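Side-chain contacts in 401aa long hypothetical glucose-1-phosphate thymidylyltransferase (Sulfolobus tokodaii, PDB 2GGO), which is a bifunctional enzyme in the synthesis of UDP-N-acetylglucosamine and UDP-N-acetylgalactosamine: residues P27-P32 against P262-K267; V51-S54 against Y60-K63. All blocks are in the same frame, centred on the assembly; numbering follows the deposited sequence.

Contact 1 (P27-P32 against P262-K267); sequences PILSKP and PVYIGK
The ring of Tyr-264 presents one face to Leu-29, and this face is one of the places where the two domains touch. CB of Leu-29 stands over the middle of the ring, 4.2 Å from the centroid and 10° off the normal, a CH-pi contact. One branch of the same leucine, CD2, covers the root of the ring and lies 4.0 Å from CG of Tyr-264. Ser-30 comes in at the phenol end, obliquely to the ring. Its CB packs 3.1 Å from OH of Tyr-264, whereas its own OG stays 3.6 Å from that OH and serves as a neighbour in van der Waals contact. With CG of Tyr-264 anti to its backbone nitrogen (chi1 -177°), the ring reaches away from its strand to the turn. The phenol oxygen is weakly hydrogen-bonded to Glu-248. Leu-29 and Ser-30 are the two corner residues of a type II' beta turn, closed by the 3.1 Å bond from Lys-31 N to Ile-28 O, and so this hairpin offers both to the same ring. Asn-219 of helix 212-225 binds the backbone of Pro-27 and Leu-29, while Ala-222 of that helix touches Leu-29. On the other side, strand 263-265 lies in a parallel sheet of the hexapeptide-repeat beta-helix, between strands 245-247 and 281-283.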
loop_
_atom_site.group_PDB
_atom_site.type_symbol
_atom_site.label_atom_id
_atom_site.label_comp_id
_atom_site.label_asym_id
_atom_site.label_seq_id
_atom_site.Cartn_x
_atom_site.Cartn_y
_atom_site.Cartn_z
ATOM N N PRO A 27 3.643 -1.765 5.207
ATOM C CA PRO A 27 4.846 -0.979 5.388
ATOM C C PRO A 27 5.420 -0.408 4.082
ATOM O O PRO A 27 5.318 -0.991 2.977
ATOM C CB PRO A 27 5.818 -1.951 6.074
ATOM C CG PRO A 27 5.417 -3.265 5.651
ATOM C CD PRO A 27 3.975 -3.211 5.173
ATOM N N ILE A 28 5.956 0.789 4.222
ATOM C CA ILE A 28 6.725 1.420 3.192
ATOM C C ILE A 28 8.033 1.610 3.918
ATOM O O ILE A 28 8.084 2.329 4.937
ATOM C CB ILE A 28 6.109 2.762 2.791
ATOM C CG1 ILE A 28 4.683 2.541 2.306
ATOM C CG2 ILE A 28 6.969 3.425 1.715
ATOM C CD1 ILE A 28 3.838 3.721 2.523
ATOM N N LEU A 29 9.074 0.920 3.449
ATOM C CA LEU A 29 10.309 0.780 4.201
ATOM C C LEU A 29 9.916 0.390 5.613
ATOM O O LEU A 29 9.073 -0.490 5.805
ATOM C CB LEU A 29 11.125 2.076 4.154
ATOM C CG LEU A 29 11.495 2.571 2.758
ATOM C CD1 LEU A 29 12.319 3.850 2.798
ATOM C CD2 LEU A 29 12.223 1.501 1.936
ATOM N N SER A 30 10.427 1.081 6.614
ATOM C CA SER A 30 10.182 0.631 7.961
ATOM C C SER A 30 8.863 1.030 8.626
ATOM O O SER A 30 8.625 0.611 9.757
ATOM C CB SER A 30 11.320 1.109 8.839
ATOM O OG SER A 30 11.143 2.479 9.160
ATOM N N LYS A 31 7.997 1.827 8.000
ATOM C CA LYS A 31 6.804 2.254 8.749
ATOM C C LYS A 31 5.527 2.127 7.974
ATOM O O LYS A 31 5.550 2.173 6.743
ATOM C CB LYS A 31 6.987 3.635 9.442
ATOM C CG LYS A 31 7.129 4.833 8.544
ATOM C CD LYS A 31 7.842 6.006 9.228
ATOM C CE LYS A 31 7.839 7.219 8.268
ATOM N NZ LYS A 31 8.362 8.510 8.806
ATOM N N PRO A 32 4.415 1.907 8.690
ATOM C CA PRO A 32 3.161 1.691 7.979
ATOM C C PRO A 32 2.705 2.943 7.193
ATOM O O PRO A 32 3.041 4.082 7.545
ATOM C CB PRO A 32 2.203 1.307 9.097
ATOM C CG PRO A 32 2.733 1.990 10.275
ATOM C CD PRO A 32 4.228 1.845 10.150
ATOM N N PRO A 262 20.099 -0.019 -4.976
ATOM C CA PRO A 262 19.538 0.371 -3.684
ATOM C C PRO A 262 18.888 -0.761 -2.882
ATOM O O PRO A 262 18.077 -1.512 -3.414
ATOM C CB PRO A 262 18.485 1.419 -4.045
ATOM C CG PRO A 262 18.119 1.132 -5.402
ATOM C CD PRO A 262 19.228 0.392 -6.090
ATOM N N VAL A 263 19.258 -0.828 -1.611
ATOM C CA VAL A 263 18.797 -1.860 -0.733
ATOM C C VAL A 263 18.543 -1.286 0.627
ATOM O O VAL A 263 19.357 -0.534 1.167
ATOM C CB VAL A 263 19.886 -2.933 -0.645
ATOM C CG1 VAL A 263 19.796 -3.742 0.614
ATOM C CG2 VAL A 263 19.858 -3.778 -1.905
ATOM N N TYR A 264 17.409 -1.642 1.194
ATOM C CA TYR A 264 17.061 -1.252 2.539
ATOM C C TYR A 264 17.157 -2.469 3.456
ATOM O O TYR A 264 16.424 -3.477 3.259
ATOM C CB TYR A 264 15.611 -0.759 2.559
ATOM C CG TYR A 264 15.182 -0.258 3.913
ATOM C CD1 TYR A 264 15.566 1.005 4.342
ATOM C CD2 TYR A 264 14.424 -1.043 4.780
ATOM C CE1 TYR A 264 15.186 1.486 5.527
ATOM C CE2 TYR A 264 14.073 -0.547 6.047
ATOM C CZ TYR A 264 14.447 0.725 6.378
ATOM O OH TYR A 264 14.136 1.262 7.607
ATOM N N ILE A 265 18.017 -2.391 4.480
ATOM C CA ILE A 265 18.137 -3.482 5.453
ATOM C C ILE A 265 17.581 -3.114 6.830
ATOM O O ILE A 265 18.245 -2.462 7.600
ATOM C CB ILE A 265 19.614 -4.012 5.530
ATOM C CG1 ILE A 265 20.098 -4.319 4.092
ATOM C CG2 ILE A 265 19.721 -5.186 6.503
ATOM C CD1 ILE A 265 21.322 -5.053 3.935
ATOM N N GLY A 266 16.369 -3.578 7.142
ATOM C CA GLY A 266 15.679 -3.165 8.384
ATOM C C GLY A 266 16.415 -3.538 9.657
ATOM O O GLY A 266 17.299 -4.358 9.644
ATOM N N LYS A 267 16.020 -2.971 10.789
ATOM C CA LYS A 267 16.772 -3.157 12.036
ATOM C C LYS A 267 16.718 -4.572 12.600
ATOM O O LYS A 267 15.711 -5.243 12.526
ATOM C CB LYS A 267 16.366 -2.108 13.100
ATOM C CG LYS A 267 14.922 -2.048 13.474
ATOM C CD LYS A 267 14.661 -0.861 14.486
ATOM C CE LYS A 267 14.589 0.543 13.802
ATOM N NZ LYS A 267 15.859 1.338 14.013
#

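Contact 2 (V51-S54 against Y60-K63); sequences VIVS and YFEK
Val-53 meets the ring of Phe-61 with both its CB and one methyl group, a compact case of a branched strand residue packing on an aromatic from a helix. Starting at the backbone, CB of Val-53 already lies 4.0 Å from CE2 of Phe-61. From there CG1 moves over the ring until it is 3.6 Å from the centroid and only 6° off the normal. All six ring carbons lie at nearly the same distance from this methyl, as a centred CH-pi contact requires; the nearest is CD2 of Phe-61, 3.7 Å from CG1 of Val-53. What puts the methyl there is the first torsion of the valine, which sets CG1 anti to the carbonyl carbon (chi1 -51°). Val-51, two residues back on the same side of the strand, adds its CG1 at 4.0 Å from CE1 of Phe-61, approaching obliquely and with the two side chains roughly perpendicular. An alanine in place of Phe-61 would probably leave the CG1 methyls of both valines without their aromatic partner and open a gap between strand and helix. Phe-25 meets the phenylalanine edge-to-face, and Ile-34 of helix 33-43 also touches it. The packing is that of a beta-alpha-beta unit, in which helix 58-64 connects the parallel neighbours 48-53 and 69-72 in the Rossmann-like sheet of a GT-A nucleotidyltransferase.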
loop_
_atom_site.group_PDB
_atom_site.type_symbol
_atom_site.label_atom_id
_atom_site.label_comp_id
_atom_site.label_asym_id
_atom_site.label_seq_id
_atom_site.Cartn_x
_atom_site.Cartn_y
_atom_site.Cartn_z
ATOM N N VAL A 51 -9.427 8.293 12.518
ATOM C CA VAL A 51 -9.552 7.222 11.516
ATOM C C VAL A 51 -10.926 6.542 11.548
ATOM O O VAL A 51 -11.345 6.035 12.570
ATOM C CB VAL A 51 -8.443 6.157 11.673
ATOM C CG1 VAL A 51 -8.299 5.370 10.389
ATOM C CG2 VAL A 51 -7.156 6.818 12.022
ATOM N N ILE A 52 -11.625 6.532 10.430
ATOM C CA ILE A 52 -12.821 5.698 10.317
ATOM C C ILE A 52 -12.381 4.302 9.847
ATOM O O ILE A 52 -11.705 4.144 8.835
ATOM C CB ILE A 52 -13.857 6.322 9.388
ATOM C CG1 ILE A 52 -14.299 7.665 10.000
ATOM C CG2 ILE A 52 -15.069 5.384 9.201
ATOM C CD1 ILE A 52 -14.409 8.805 9.005
ATOM N N VAL A 53 -12.727 3.312 10.647
ATOM C CA VAL A 53 -12.282 1.951 10.452
ATOM C C VAL A 53 -13.499 1.011 10.477
ATOM O O VAL A 53 -14.632 1.448 10.705
ATOM C CB VAL A 53 -11.229 1.553 11.524
ATOM C CG1 VAL A 53 -10.143 2.576 11.582
ATOM C CG2 VAL A 53 -11.843 1.377 12.922
ATOM N N SER A 54 -13.283 -0.273 10.206
ATOM C CA SER A 54 -14.346 -1.239 10.390
ATOM C C SER A 54 -14.264 -1.764 11.819
ATOM O O SER A 54 -13.198 -1.710 12.445
ATOM C CB SER A 54 -14.213 -2.356 9.360
ATOM O OG SER A 54 -13.012 -3.082 9.577
ATOM N N TYR A 60 -7.166 -3.314 16.542
ATOM C CA TYR A 60 -5.851 -3.218 15.926
ATOM C C TYR A 60 -5.324 -1.763 15.888
ATOM O O TYR A 60 -4.191 -1.484 16.323
ATOM C CB TYR A 60 -5.919 -3.827 14.510
ATOM C CG TYR A 60 -4.562 -4.140 13.911
ATOM C CD1 TYR A 60 -4.057 -5.431 13.904
ATOM C CD2 TYR A 60 -3.770 -3.131 13.391
ATOM C CE1 TYR A 60 -2.811 -5.698 13.374
ATOM C CE2 TYR A 60 -2.540 -3.388 12.875
ATOM C CZ TYR A 60 -2.060 -4.667 12.852
ATOM O OH TYR A 60 -0.809 -4.867 12.313
ATOM N N PHE A 61 -6.160 -0.860 15.370
ATOM C CA PHE A 61 -5.827 0.563 15.276
ATOM C C PHE A 61 -5.576 1.177 16.632
ATOM O O PHE A 61 -4.568 1.825 16.854
ATOM C CB PHE A 61 -6.923 1.333 14.534
ATOM C CG PHE A 61 -6.920 1.131 13.041
ATOM C CD1 PHE A 61 -6.292 2.049 12.206
ATOM C CD2 PHE A 61 -7.557 0.028 12.469
ATOM C CE1 PHE A 61 -6.291 1.889 10.821
ATOM C CE2 PHE A 61 -7.595 -0.146 11.080
ATOM C CZ PHE A 61 -6.948 0.767 10.250
ATOM N N GLU A 62 -6.500 0.951 17.555
ATOM C CA GLU A 62 -6.345 1.437 18.916
ATOM C C GLU A 62 -5.020 0.986 19.492
ATOM O O GLU A 62 -4.317 1.775 20.094
ATOM C CB GLU A 62 -7.523 1.019 19.798
ATOM C CG GLU A 62 -8.323 2.202 20.348
ATOM C CD GLU A 62 -9.840 1.926 20.473
ATOM O OE1 GLU A 62 -10.300 0.807 20.105
ATOM O OE2 GLU A 62 -10.579 2.846 20.932
ATOM N N LYS A 63 -4.662 -0.275 19.279
ATOM C CA LYS A 63 -3.439 -0.826 19.859
ATOM C C LYS A 63 -2.167 -0.208 19.301
ATOM O O LYS A 63 -1.220 0.004 20.049
ATOM C CB LYS A 63 -3.426 -2.354 19.727
ATOM C CG LYS A 63 -4.220 -3.003 20.854
ATOM C CD LYS A 63 -4.766 -4.401 20.521
ATOM C CE LYS A 63 -5.205 -5.140 21.812
ATOM N NZ LYS A 63 -4.060 -5.766 22.577
#

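Both contacts set an aromatic face against an aliphatic side chain, but at different levels of the architecture. Contact 2 holds together neighbouring elements inside the nucleotidyltransferase domain, whereas contact 1 joins that domain to the beta-helix, across 230 residues of chain. Their centres are 23 Å apart and their nearest atoms about 8 Å, without touching; both segments of contact 2 fall in the chain between the two segments of contact 1. Contact 2 is the one near the probable nucleotide site: the side chain of Val-53 is about 5 Å from that of Ala-8 and about 7 Å from that of Gln-73, both probable nucleoside triphosphate-binding residues. Contact 1 lies away from the residues thought to bind substrate.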